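Local coordinates for GTP-binding protein (Pyrococcus horikoshii, PDB 1WXQ), which probably binds GTP and may hydrolyse ATP, but is an Obg-type G protein of unknown cellular role that carries a TGS domain, at residues 316-321 with 345-350; 322-327 with 341-346; 349-354 with 380-385; 370-375 with 387-392. All coordinates share one frame; numbering follows the deposited sequence.

Interaction 1. Residues 316-321 with 345-350; sequences LLKLIP and MKKGST
Met345 O is met by two groups of the opposing strand. The backbone N of Ile320 donates to it at 2.8 Å, and the CA of Leu319 adds a CA-H...O contact with this oxygen at 3.2 Å. Met345 is present as selenomethionine. The motif is an antiparallel strand pair, 319-325 with 343-346, at one side of a four-stranded mixed sheet consistent with the beta-grasp fold of TGS domains. Met345 N answers with a bond to Ile320 O, which makes these two a hydrogen-bonded pair. Leu319 and Lys346 form the non-hydrogen-bonded pair next to it. Lys347 N carries the pairing further by donating to Lys318 O at 3.2 Å.

Lys346 reaches Leu317, and Lys347 reaches Ile320. Lys346 bends at chi2 (86°), which turns CD to 3.4 Å from Leu317 O. Its NZ then bonds to Leu317 O at 3.1 Å, from above the carbonyl plane. Lys318 NZ is 5.9 Å from Lys346 NZ, so the two like charges probably repel mildly. A type II turn from Lys346 to Ser349 leads the chain on toward helix 351-358. On the Ile320 side, the Lys347 chain passes the isoleucine aslant, with Lys347 CG 3.5 Å from Ile320 CG2.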
loop_
_atom_site.group_PDB
_atom_site.type_symbol
_atom_site.label_atom_id
_atom_site.label_comp_id
_atom_site.label_asym_id
_atom_site.label_seq_id
_atom_site.Cartn_x
_atom_site.Cartn_y
_atom_site.Cartn_z
ATOM N N LEU A 316 4.465 -1.609 -4.286
ATOM C CA LEU A 316 3.789 -0.362 -4.629
ATOM C C LEU A 316 4.403 0.785 -3.850
ATOM O O LEU A 316 5.021 1.671 -4.406
ATOM C CB LEU A 316 2.309 -0.413 -4.261
ATOM C CG LEU A 316 1.163 -0.618 -5.240
ATOM C CD1 LEU A 316 -0.020 0.202 -4.712
ATOM C CD2 LEU A 316 1.524 -0.161 -6.647
ATOM N N LEU A 317 4.223 0.749 -2.539
ATOM C CA LEU A 317 4.732 1.804 -1.682
ATOM C C LEU A 317 6.228 1.704 -1.438
ATOM O O LEU A 317 6.835 2.638 -0.928
ATOM C CB LEU A 317 3.951 1.797 -0.358
ATOM C CG LEU A 317 2.431 1.829 -0.606
ATOM C CD1 LEU A 317 1.677 1.784 0.693
ATOM C CD2 LEU A 317 2.071 3.075 -1.390
ATOM N N LYS A 318 6.818 0.572 -1.809
ATOM C CA LYS A 318 8.246 0.346 -1.647
ATOM C C LYS A 318 8.758 0.559 -0.222
ATOM O O LYS A 318 9.785 1.206 0.000
ATOM C CB LYS A 318 9.028 1.243 -2.611
ATOM C CG LYS A 318 8.711 1.005 -4.081
ATOM C CD LYS A 318 9.935 1.242 -4.959
ATOM C CE LYS A 318 10.483 2.668 -4.823
ATOM N NZ LYS A 318 11.797 2.840 -5.511
ATOM N N LEU A 319 8.034 0.019 0.750
ATOM C CA LEU A 319 8.444 0.134 2.138
ATOM C C LEU A 319 9.416 -1.007 2.437
ATOM O O LEU A 319 9.372 -2.055 1.794
ATOM C CB LEU A 319 7.223 0.056 3.049
ATOM C CG LEU A 319 6.166 1.133 2.764
ATOM C CD1 LEU A 319 4.880 0.813 3.498
ATOM C CD2 LEU A 319 6.693 2.499 3.185
ATOM N N ILE A 320 10.325 -0.782 3.378
ATOM C CA ILE A 320 11.290 -1.805 3.773
ATOM C C ILE A 320 11.303 -1.824 5.288
ATOM O O ILE A 320 11.187 -0.779 5.918
ATOM C CB ILE A 320 12.711 -1.470 3.284
ATOM C CG1 ILE A 320 13.118 -0.079 3.782
ATOM C CG2 ILE A 320 12.783 -1.567 1.766
ATOM C CD1 ILE A 320 14.606 0.218 3.581
ATOM N N PRO A 321 11.427 -3.009 5.896
ATOM C CA PRO A 321 11.450 -3.098 7.366
ATOM C C PRO A 321 12.818 -2.634 7.914
ATOM O O PRO A 321 13.855 -2.898 7.314
ATOM C CB PRO A 321 11.197 -4.589 7.644
ATOM C CG PRO A 321 10.750 -5.167 6.309
ATOM C CD PRO A 321 11.505 -4.349 5.294
HETATM N N MSE A 345 9.961 1.873 6.466
HETATM C CA MSE A 345 10.595 3.067 5.926
HETATM C C MSE A 345 10.486 3.066 4.401
HETATM O O MSE A 345 10.521 2.014 3.771
HETATM C CB MSE A 345 12.077 3.099 6.301
HETATM C CG MSE A 345 12.351 2.942 7.785
HETATM SE SE MSE A 345 11.303 4.189 8.798
HETATM C CE MSE A 345 12.232 5.815 8.276
ATOM N N LYS A 346 10.367 4.250 3.817
ATOM C CA LYS A 346 10.312 4.351 2.385
ATOM C C LYS A 346 11.713 4.192 1.846
ATOM O O LYS A 346 12.684 4.667 2.418
ATOM C CB LYS A 346 9.768 5.734 2.027
ATOM C CG LYS A 346 9.838 6.014 0.526
ATOM C CD LYS A 346 8.615 5.477 -0.221
ATOM C CE LYS A 346 8.706 5.707 -1.732
ATOM N NZ LYS A 346 7.451 5.309 -2.367
ATOM N N LYS A 347 11.891 3.457 0.750
ATOM C CA LYS A 347 13.248 3.262 0.229
ATOM C C LYS A 347 13.794 4.653 -0.090
ATOM O O LYS A 347 13.083 5.499 -0.647
ATOM C CB LYS A 347 13.255 2.363 -1.024
ATOM C CG LYS A 347 12.908 0.890 -0.742
ATOM C CD LYS A 347 13.056 0.000 -1.983
ATOM C CE LYS A 347 13.048 -1.516 -1.648
ATOM N NZ LYS A 347 11.762 -2.088 -1.081
ATOM N N GLY A 348 15.045 4.889 0.299
ATOM C CA GLY A 348 15.672 6.185 0.087
ATOM C C GLY A 348 15.799 6.901 1.425
ATOM O O GLY A 348 16.395 7.978 1.539
ATOM N N SER A 349 15.211 6.294 2.451
ATOM C CA SER A 349 15.272 6.849 3.791
ATOM C C SER A 349 16.697 6.703 4.302
ATOM O O SER A 349 17.499 5.955 3.739
ATOM C CB SER A 349 14.311 6.105 4.718
ATOM O OG SER A 349 12.967 6.390 4.380
ATOM N N THR A 350 17.019 7.432 5.359
ATOM C CA THR A 350 18.345 7.361 5.938
ATOM C C THR A 350 18.151 7.135 7.424
ATOM O O THR A 350 17.023 7.222 7.926
ATOM C CB THR A 350 19.145 8.666 5.698
ATOM O OG1 THR A 350 18.390 9.792 6.156
ATOM C CG2 THR A 350 19.462 8.837 4.233
#

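Interaction 2. Residues 322-327 with 341-346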
loop_
_atom_site.group_PDB
_atom_site.type_symbol
_atom_site.label_atom_id
_atom_site.label_comp_id
_atom_site.label_asym_id
_atom_site.label_seq_id
_atom_site.Cartn_x
_atom_site.Cartn_y
_atom_site.Cartn_z
ATOM N N VAL A 322 12.809 -1.943 9.049
ATOM C CA VAL A 322 14.035 -1.438 9.662
ATOM C C VAL A 322 13.879 -1.438 11.186
ATOM O O VAL A 322 12.848 -1.028 11.708
ATOM C CB VAL A 322 14.332 -0.003 9.154
ATOM C CG1 VAL A 322 15.453 0.634 9.963
ATOM C CG2 VAL A 322 14.702 -0.050 7.682
ATOM N N TYR A 323 14.907 -1.893 11.894
ATOM C CA TYR A 323 14.853 -1.981 13.359
ATOM C C TYR A 323 15.904 -1.171 14.101
ATOM O O TYR A 323 17.097 -1.428 13.957
ATOM C CB TYR A 323 15.009 -3.436 13.811
ATOM C CG TYR A 323 13.981 -4.398 13.264
ATOM C CD1 TYR A 323 14.016 -4.816 11.933
ATOM C CD2 TYR A 323 13.002 -4.936 14.098
ATOM C CE1 TYR A 323 13.106 -5.757 11.451
ATOM C CE2 TYR A 323 12.091 -5.875 13.625
ATOM C CZ TYR A 323 12.148 -6.285 12.307
ATOM O OH TYR A 323 11.261 -7.244 11.865
ATOM N N PRO A 324 15.471 -0.193 14.918
ATOM C CA PRO A 324 16.374 0.657 15.699
ATOM C C PRO A 324 16.649 0.041 17.064
ATOM O O PRO A 324 15.726 -0.384 17.766
ATOM C CB PRO A 324 15.598 1.953 15.819
ATOM C CG PRO A 324 14.219 1.460 16.001
ATOM C CD PRO A 324 14.108 0.369 14.933
ATOM N N VAL A 325 17.923 0.011 17.433
ATOM C CA VAL A 325 18.350 -0.543 18.709
ATOM C C VAL A 325 19.106 0.493 19.535
ATOM O O VAL A 325 19.366 1.610 19.074
ATOM C CB VAL A 325 19.275 -1.767 18.500
ATOM C CG1 VAL A 325 18.486 -2.917 17.880
ATOM C CG2 VAL A 325 20.448 -1.383 17.610
ATOM N N HIS A 326 19.462 0.102 20.758
ATOM C CA HIS A 326 20.200 0.966 21.671
ATOM C C HIS A 326 21.623 0.406 21.703
ATOM O O HIS A 326 22.600 1.129 21.850
ATOM C CB HIS A 326 19.461 1.067 23.007
ATOM C CG HIS A 326 20.008 2.111 23.934
ATOM N ND1 HIS A 326 19.644 2.188 25.262
ATOM C CD2 HIS A 326 20.863 3.138 23.718
ATOM C CE1 HIS A 326 20.251 3.218 25.823
ATOM N NE2 HIS A 326 20.997 3.812 24.908
ATOM N N ASP A 327 21.669 -0.924 21.511
ATOM C CA ASP A 327 22.967 -1.568 21.568
ATOM C C ASP A 327 23.157 -2.614 20.442
ATOM O O ASP A 327 22.477 -3.639 20.422
ATOM C CB ASP A 327 23.045 -2.325 22.919
ATOM C CG ASP A 327 24.397 -2.966 23.201
ATOM O OD1 ASP A 327 24.823 -3.853 22.423
ATOM O OD2 ASP A 327 25.034 -2.578 24.207
ATOM N N HIS A 341 11.249 -2.709 18.333
ATOM C CA HIS A 341 10.371 -2.149 17.306
ATOM C C HIS A 341 10.850 -2.276 15.871
ATOM O O HIS A 341 12.042 -2.423 15.599
ATOM C CB HIS A 341 10.087 -0.676 17.588
ATOM C CG HIS A 341 9.627 -0.408 18.980
ATOM N ND1 HIS A 341 10.497 -0.326 20.045
ATOM C CD2 HIS A 341 8.386 -0.213 19.486
ATOM C CE1 HIS A 341 9.811 -0.087 21.149
ATOM N NE2 HIS A 341 8.529 -0.014 20.838
ATOM N N VAL A 342 9.885 -2.206 14.961
ATOM C CA VAL A 342 10.148 -2.288 13.534
ATOM C C VAL A 342 9.403 -1.164 12.848
ATOM O O VAL A 342 8.245 -0.891 13.166
ATOM C CB VAL A 342 9.640 -3.617 12.931
ATOM C CG1 VAL A 342 8.155 -3.787 13.227
ATOM C CG2 VAL A 342 9.873 -3.625 11.430
ATOM N N PHE A 343 10.057 -0.521 11.894
ATOM C CA PHE A 343 9.405 0.554 11.163
ATOM C C PHE A 343 9.453 0.355 9.653
ATOM O O PHE A 343 10.453 -0.100 9.088
ATOM C CB PHE A 343 10.022 1.902 11.551
ATOM C CG PHE A 343 9.696 2.323 12.961
ATOM C CD1 PHE A 343 8.439 2.822 13.279
ATOM C CD2 PHE A 343 10.632 2.172 13.982
ATOM C CE1 PHE A 343 8.112 3.164 14.600
ATOM C CE2 PHE A 343 10.315 2.509 15.307
ATOM C CZ PHE A 343 9.056 3.004 15.613
ATOM N N LEU A 344 8.334 0.659 9.012
ATOM C CA LEU A 344 8.225 0.572 7.571
ATOM C C LEU A 344 8.779 1.911 7.068
ATOM O O LEU A 344 8.162 2.961 7.257
ATOM C CB LEU A 344 6.751 0.417 7.173
ATOM C CG LEU A 344 5.969 -0.903 7.322
ATOM C CD1 LEU A 344 4.603 -0.868 6.628
ATOM C CD2 LEU A 344 6.834 -2.023 6.758
HETATM N N MSE A 345 9.961 1.873 6.466
HETATM C CA MSE A 345 10.595 3.067 5.926
HETATM C C MSE A 345 10.486 3.066 4.401
HETATM O O MSE A 345 10.521 2.014 3.771
HETATM C CB MSE A 345 12.077 3.099 6.301
HETATM C CG MSE A 345 12.351 2.942 7.785
HETATM SE SE MSE A 345 11.303 4.189 8.798
HETATM C CE MSE A 345 12.232 5.815 8.276
ATOM N N LYS A 346 10.367 4.250 3.817
ATOM C CA LYS A 346 10.312 4.351 2.385
ATOM C C LYS A 346 11.713 4.192 1.846
ATOM O O LYS A 346 12.684 4.667 2.418
ATOM C CB LYS A 346 9.768 5.734 2.027
ATOM C CG LYS A 346 9.838 6.014 0.526
ATOM C CD LYS A 346 8.615 5.477 -0.221
ATOM C CE LYS A 346 8.706 5.707 -1.732
ATOM N NZ LYS A 346 7.451 5.309 -2.367
#
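Val322 and Phe343 join the two strands as an antiparallel hydrogen-bonded pair. Phe343 N donates to Val322 O at 2.8 Å, and the return bond from Val322 N to Phe343 O is weak. Val342 CA adds a CA-H...O contact to Val322 O. Pro324 has no N-H to give, and its CD instead lies 3.5 Å from His341 O.

The aromatic contact is a CH-pi one. Val342 CB sits over a face of the Tyr323 ring, 3.8 Å from its centroid. Val342 CG2 lies 3.6 Å above the ring plane, shifted toward the rim. The two side chains run side by side and point the same way. An alanine in place of Tyr323 would probably leave Val342 CB and CG2 without the ring they pack on and open a gap beside them.

The other contacts are aliphatic or at a ring edge. Val322 CB meets Met345 CG at 3.8 Å, the side chains crossing at about a right angle. Pro324 CD comes to the edge of the Phe343 ring, 4.0 Å from Phe343 CD2.

Leu354 of helix 351-358 touches Val322, Pro324 and Phe343. Tyr323 packs instead on Ala69 and Val342 on Ile71, both of strand 68-77, while the backbone of Tyr323 bonds to strand 388-394.

Interaction 3. Residues 349-354 with 380-385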
loop_
_atom_site.group_PDB
_atom_site.type_symbol
_atom_site.label_atom_id
_atom_site.label_comp_id
_atom_site.label_asym_id
_atom_site.label_seq_id
_atom_site.Cartn_x
_atom_site.Cartn_y
_atom_site.Cartn_z
ATOM N N SER A 349 15.211 6.294 2.451
ATOM C CA SER A 349 15.272 6.849 3.791
ATOM C C SER A 349 16.697 6.703 4.302
ATOM O O SER A 349 17.499 5.955 3.739
ATOM C CB SER A 349 14.311 6.105 4.718
ATOM O OG SER A 349 12.967 6.390 4.380
ATOM N N THR A 350 17.019 7.432 5.359
ATOM C CA THR A 350 18.345 7.361 5.938
ATOM C C THR A 350 18.151 7.135 7.424
ATOM O O THR A 350 17.023 7.222 7.926
ATOM C CB THR A 350 19.145 8.666 5.698
ATOM O OG1 THR A 350 18.390 9.792 6.156
ATOM C CG2 THR A 350 19.462 8.837 4.233
ATOM N N PRO A 351 19.238 6.825 8.150
ATOM C CA PRO A 351 19.064 6.602 9.585
ATOM C C PRO A 351 18.476 7.799 10.325
ATOM O O PRO A 351 17.714 7.622 11.283
ATOM C CB PRO A 351 20.466 6.224 10.041
ATOM C CG PRO A 351 20.969 5.455 8.859
ATOM C CD PRO A 351 20.567 6.369 7.717
ATOM N N ARG A 352 18.805 9.011 9.888
ATOM C CA ARG A 352 18.238 10.159 10.556
ATOM C C ARG A 352 16.729 10.164 10.387
ATOM O O ARG A 352 15.981 10.561 11.269
ATOM C CB ARG A 352 18.831 11.423 9.936
ATOM C CG ARG A 352 18.215 12.689 10.532
ATOM C CD ARG A 352 18.607 13.946 9.751
ATOM N NE ARG A 352 20.060 14.132 9.781
ATOM C CZ ARG A 352 20.560 14.963 10.715
ATOM N NH1 ARG A 352 19.750 15.574 11.563
ATOM N NH2 ARG A 352 21.879 15.177 10.774
ATOM N N ASP A 353 16.253 9.673 9.242
ATOM C CA ASP A 353 14.813 9.575 8.998
ATOM C C ASP A 353 14.256 8.547 9.960
ATOM O O ASP A 353 13.148 8.685 10.452
ATOM C CB ASP A 353 14.499 9.126 7.557
ATOM C CG ASP A 353 14.804 10.195 6.518
ATOM O OD1 ASP A 353 14.424 11.357 6.736
ATOM O OD2 ASP A 353 15.401 9.879 5.467
ATOM N N LEU A 354 15.024 7.496 10.217
ATOM C CA LEU A 354 14.573 6.460 11.143
ATOM C C LEU A 354 14.505 7.036 12.561
ATOM O O LEU A 354 13.708 6.589 13.376
ATOM C CB LEU A 354 15.515 5.257 11.109
ATOM C CG LEU A 354 15.255 4.255 12.230
ATOM C CD1 LEU A 354 13.874 3.610 12.033
ATOM C CD2 LEU A 354 16.371 3.214 12.264
ATOM N N GLU A 380 25.933 9.584 6.371
ATOM C CA GLU A 380 24.709 10.303 6.690
ATOM C C GLU A 380 23.702 10.188 5.571
ATOM O O GLU A 380 22.503 10.385 5.758
ATOM C CB GLU A 380 25.024 11.772 6.930
ATOM C CG GLU A 380 23.860 12.687 6.646
ATOM C CD GLU A 380 22.891 12.748 7.790
ATOM O OE1 GLU A 380 23.324 12.432 8.919
ATOM O OE2 GLU A 380 21.714 13.112 7.562
ATOM N N ASP A 381 24.226 9.879 4.400
ATOM C CA ASP A 381 23.419 9.730 3.216
ATOM C C ASP A 381 23.117 8.264 2.952
ATOM O O ASP A 381 22.609 7.908 1.889
ATOM C CB ASP A 381 24.162 10.337 2.029
ATOM C CG ASP A 381 24.403 11.834 2.201
ATOM O OD1 ASP A 381 23.410 12.591 2.347
ATOM O OD2 ASP A 381 25.581 12.259 2.201
ATOM N N TYR A 382 23.427 7.418 3.927
ATOM C CA TYR A 382 23.200 5.987 3.808
ATOM C C TYR A 382 21.734 5.636 3.604
ATOM O O TYR A 382 20.854 6.096 4.332
ATOM C CB TYR A 382 23.713 5.270 5.051
ATOM C CG TYR A 382 23.434 3.782 5.066
ATOM C CD1 TYR A 382 24.123 2.915 4.224
ATOM C CD2 TYR A 382 22.493 3.239 5.936
ATOM C CE1 TYR A 382 23.889 1.538 4.249
ATOM C CE2 TYR A 382 22.248 1.867 5.973
ATOM C CZ TYR A 382 22.950 1.022 5.128
ATOM O OH TYR A 382 22.718 -0.341 5.163
ATOM N N GLU A 383 21.482 4.806 2.605
ATOM C CA GLU A 383 20.110 4.399 2.327
ATOM C C GLU A 383 19.751 3.109 3.064
ATOM O O GLU A 383 20.361 2.062 2.885
ATOM C CB GLU A 383 19.965 4.175 0.820
ATOM C CG GLU A 383 20.554 5.317 -0.010
ATOM C CD GLU A 383 20.672 4.869 -1.449
ATOM O OE1 GLU A 383 19.669 4.463 -2.021
ATOM O OE2 GLU A 383 21.778 4.915 -1.986
ATOM N N LEU A 384 18.749 3.219 3.952
ATOM C CA LEU A 384 18.271 2.021 4.628
ATOM C C LEU A 384 17.955 0.923 3.611
ATOM O O LEU A 384 17.310 1.147 2.596
ATOM C CB LEU A 384 17.005 2.388 5.402
ATOM C CG LEU A 384 17.274 3.384 6.534
ATOM C CD1 LEU A 384 15.992 3.810 7.252
ATOM C CD2 LEU A 384 18.200 2.817 7.611
ATOM N N GLN A 385 18.484 -0.284 3.884
ATOM C CA GLN A 385 18.187 -1.408 3.005
ATOM C C GLN A 385 17.257 -2.375 3.740
ATOM O O GLN A 385 17.120 -2.356 4.957
ATOM C CB GLN A 385 19.507 -2.028 2.544
ATOM C CG GLN A 385 20.220 -1.161 1.498
ATOM C CD GLN A 385 20.414 -1.951 0.222
ATOM O OE1 GLN A 385 21.101 -2.958 0.160
ATOM N NE2 GLN A 385 19.810 -1.403 -0.854
#
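Leu384 has the most surface buried here and sets its side chain against the start of helix 351-358. Its two methyls divide the work. CD1 lies 3.6 Å from Thr350 O and also touches Ser349 CB and Leu354 CB. CD2 reaches Pro351 CG at 4.0 Å, the two side chains sliding past each other in opposite directions. The backbone fixes the leucine too: Leu384 N donates to Ser349 O at 3.0 Å, from above the carbonyl plane.

Glu380 comes next. Its chain bends at chi2 (82°), and the carboxylate forms a salt bridge with Arg352. Arg352 NE donates to Glu380 OE2 at 2.9 Å, on the syn side of the carboxylate. The bond is fairly straight, and OE2 lies close to the guanidinium plane. The two flat groups are not coplanar but 53° apart. NH2 of Arg352 stays 3.6 Å from Glu380 OE1. A leucine in place of Arg352 would probably leave the Glu380 carboxylate without its charged mate and free to turn.

Pro351 packs on both Leu384 and Tyr382. Its CG sits at the edge of the Tyr382 ring, 4.0 Å from Tyr382 CD2. The hydroxyl of Tyr382 is bonded elsewhere, to Asp388.

Thr350 is the N-cap of the helix. Asp353 OD2 accepts from both Thr350 N, at 2.9 Å, and Thr350 OG1. The bond from Thr350 N is one half of a capping box. The loop before strand 388-394 thus covers the N-terminal end of the helix that packs on the sheet, as in a beta-grasp domain.

Interaction 4. Residues 370-375 with 387-392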
loop_
_atom_site.group_PDB
_atom_site.type_symbol
_atom_site.label_atom_id
_atom_site.label_comp_id
_atom_site.label_asym_id
_atom_site.label_seq_id
_atom_site.Cartn_x
_atom_site.Cartn_y
_atom_site.Cartn_z
ATOM N N ILE A 370 25.024 3.451 13.326
ATOM C CA ILE A 370 25.882 2.283 13.169
ATOM C C ILE A 370 25.065 1.091 12.663
ATOM O O ILE A 370 24.005 0.773 13.197
ATOM C CB ILE A 370 26.572 1.935 14.516
ATOM C CG1 ILE A 370 27.665 2.965 14.804
ATOM C CG2 ILE A 370 27.149 0.533 14.479
ATOM C CD1 ILE A 370 28.267 2.859 16.198
ATOM N N ASN A 371 25.560 0.457 11.610
ATOM C CA ASN A 371 24.910 -0.707 11.021
ATOM C C ASN A 371 25.105 -1.886 11.978
ATOM O O ASN A 371 26.194 -2.458 12.047
ATOM C CB ASN A 371 25.556 -1.017 9.667
ATOM C CG ASN A 371 24.884 -2.168 8.949
ATOM O OD1 ASN A 371 24.624 -3.218 9.538
ATOM N ND2 ASN A 371 24.610 -1.984 7.660
ATOM N N ALA A 372 24.053 -2.246 12.709
ATOM C CA ALA A 372 24.123 -3.342 13.675
ATOM C C ALA A 372 24.413 -4.696 13.049
ATOM O O ALA A 372 24.316 -5.726 13.716
ATOM C CB ALA A 372 22.839 -3.413 14.478
ATOM N N ARG A 373 24.755 -4.698 11.767
ATOM C CA ARG A 373 25.089 -5.933 11.080
ATOM C C ARG A 373 26.557 -5.882 10.708
ATOM O O ARG A 373 27.327 -6.752 11.109
ATOM C CB ARG A 373 24.225 -6.116 9.834
ATOM C CG ARG A 373 22.917 -6.837 10.118
ATOM C CD ARG A 373 22.060 -6.972 8.876
ATOM N NE ARG A 373 20.890 -7.800 9.138
ATOM C CZ ARG A 373 19.799 -7.820 8.380
ATOM N NH1 ARG A 373 19.722 -7.050 7.299
ATOM N NH2 ARG A 373 18.780 -8.606 8.708
ATOM N N THR A 374 26.942 -4.857 9.949
ATOM C CA THR A 374 28.334 -4.691 9.545
ATOM C C THR A 374 29.177 -4.278 10.743
ATOM O O THR A 374 30.387 -4.509 10.779
ATOM C CB THR A 374 28.508 -3.533 8.539
ATOM O OG1 THR A 374 27.924 -3.892 7.281
ATOM C CG2 THR A 374 29.983 -3.220 8.334
ATOM N N LYS A 375 28.512 -3.668 11.720
ATOM C CA LYS A 375 29.150 -3.195 12.943
ATOM C C LYS A 375 30.004 -1.959 12.719
ATOM O O LYS A 375 30.836 -1.617 13.556
ATOM C CB LYS A 375 30.006 -4.321 13.524
ATOM C CG LYS A 375 29.241 -5.614 13.760
ATOM C CD LYS A 375 30.193 -6.771 14.065
ATOM C CE LYS A 375 31.058 -7.140 12.856
ATOM N NZ LYS A 375 31.998 -8.259 13.157
ATOM N N ASN A 387 15.448 -4.701 5.859
ATOM C CA ASN A 387 15.765 -5.532 7.018
ATOM C C ASN A 387 17.069 -5.118 7.709
ATOM O O ASN A 387 17.844 -5.941 8.183
ATOM C CB ASN A 387 15.863 -6.983 6.547
ATOM C CG ASN A 387 14.690 -7.768 7.078
ATOM O OD1 ASN A 387 14.040 -7.390 8.048
ATOM N ND2 ASN A 387 14.420 -8.905 6.412
ATOM N N ASP A 388 17.316 -3.797 7.739
ATOM C CA ASP A 388 18.553 -3.318 8.345
ATOM C C ASP A 388 18.449 -3.239 9.871
ATOM O O ASP A 388 17.389 -3.011 10.441
ATOM C CB ASP A 388 18.872 -1.942 7.762
ATOM C CG ASP A 388 19.945 -2.092 6.691
ATOM O OD1 ASP A 388 20.347 -3.228 6.439
ATOM O OD2 ASP A 388 20.357 -1.085 6.120
ATOM N N ILE A 389 19.503 -3.388 10.670
ATOM C CA ILE A 389 19.420 -3.247 12.125
ATOM C C ILE A 389 20.306 -2.025 12.380
ATOM O O ILE A 389 21.448 -1.979 11.921
ATOM C CB ILE A 389 19.968 -4.513 12.841
ATOM C CG1 ILE A 389 19.246 -5.755 12.294
ATOM C CG2 ILE A 389 19.725 -4.428 14.355
ATOM C CD1 ILE A 389 19.806 -7.068 12.775
ATOM N N VAL A 390 19.793 -1.032 13.098
ATOM C CA VAL A 390 20.566 0.192 13.276
ATOM C C VAL A 390 20.615 0.868 14.645
ATOM O O VAL A 390 19.615 0.947 15.341
ATOM C CB VAL A 390 20.092 1.247 12.235
ATOM C CG1 VAL A 390 20.604 2.633 12.602
ATOM C CG2 VAL A 390 20.590 0.860 10.852
ATOM N N LYS A 391 21.799 1.365 15.005
ATOM C CA LYS A 391 22.011 2.076 16.266
ATOM C C LYS A 391 22.047 3.590 16.003
ATOM O O LYS A 391 22.860 4.085 15.214
ATOM C CB LYS A 391 23.324 1.618 16.926
ATOM C CG LYS A 391 23.833 2.480 18.106
ATOM C CD LYS A 391 23.232 2.527 19.513
ATOM C CE LYS A 391 23.578 3.664 20.480
ATOM N NZ LYS A 391 24.743 3.628 21.362
ATOM N N ILE A 392 21.149 4.316 16.660
ATOM C CA ILE A 392 21.078 5.762 16.500
ATOM C C ILE A 392 21.791 6.504 17.640
ATOM O O ILE A 392 21.588 6.221 18.823
ATOM C CB ILE A 392 19.611 6.231 16.423
ATOM C CG1 ILE A 392 18.923 5.576 15.215
ATOM C CG2 ILE A 392 19.556 7.746 16.331
ATOM C CD1 ILE A 392 17.439 5.859 15.109
#
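Ala372 has already left its strand, yet its N still donates to Ile389 O at 2.7 Å. The N approaches from above the carbonyl plane, 38° out of it. The chain is turning away here, but Ala372 CB stays against Ile389, touching its CB and CG2.

The Asn371 side chain bonds into the turn. Its CG is anti to the backbone N (chi1 -177°), and OD1 accepts from Thr374 N at 2.9 Å. This is an Asx motif. A bond from Arg373 N to OD1 would make an Asx turn as well, but the position of that N is less sure. Lys375 N bonds back to Asn371 O.

Before the turn the pairing is regular. Ile370 and Lys391 are an antiparallel hydrogen-bonded pair, with Lys391 N to Ile370 O and Ile370 N to Lys391 O both at 2.9 Å. Their CB atoms are 4.1 Å apart. Asn371 and Val390 are the non-hydrogen-bonded pair that follows. Strands 366-371 and 388-394 are the last two of the beta-grasp-like sheet. Strand 366-371 is outermost within this chain, and 388-394 is the inner strand that runs parallel to 319-325.

The Arg373 side chain is extended from CG to NE and crosses Ile389 at about a right angle, NE lying 3.9 Å from Ile389 CD1. The approach of the guanidinium to Asn387 O is too close in the model and is doubtful. The salt bridge from Arg373 NH1 to Asp388 OD1 is long, and the place of NH1 is unsure. The other carboxylate oxygen, Asp388 OD2, accepts from Gln385 N.

How the interactions relate
Interactions 1 and 2 are successive parts of one strand pair and share Met345 and Lys346. Interaction 4 lies on the next pair of the same sheet. The two pairs join through Pro321 O and Asn387 N, 2.8 Å apart, and through Tyr323 O and Val390 N, 2.9 Å apart. Interaction 3 adds the helix. Leu354 CD2 packs on Val322 CG1 of interaction 2 at 3.6 Å, and Leu354 CG lies 4.0 Å from Ile392 CD1 of interaction 4. Tyr382 OH to Asp388 OD2, at 2.7 Å, ties the loop of interaction 3 to interaction 4. None of the four contains the probable P-loop near the N-terminus.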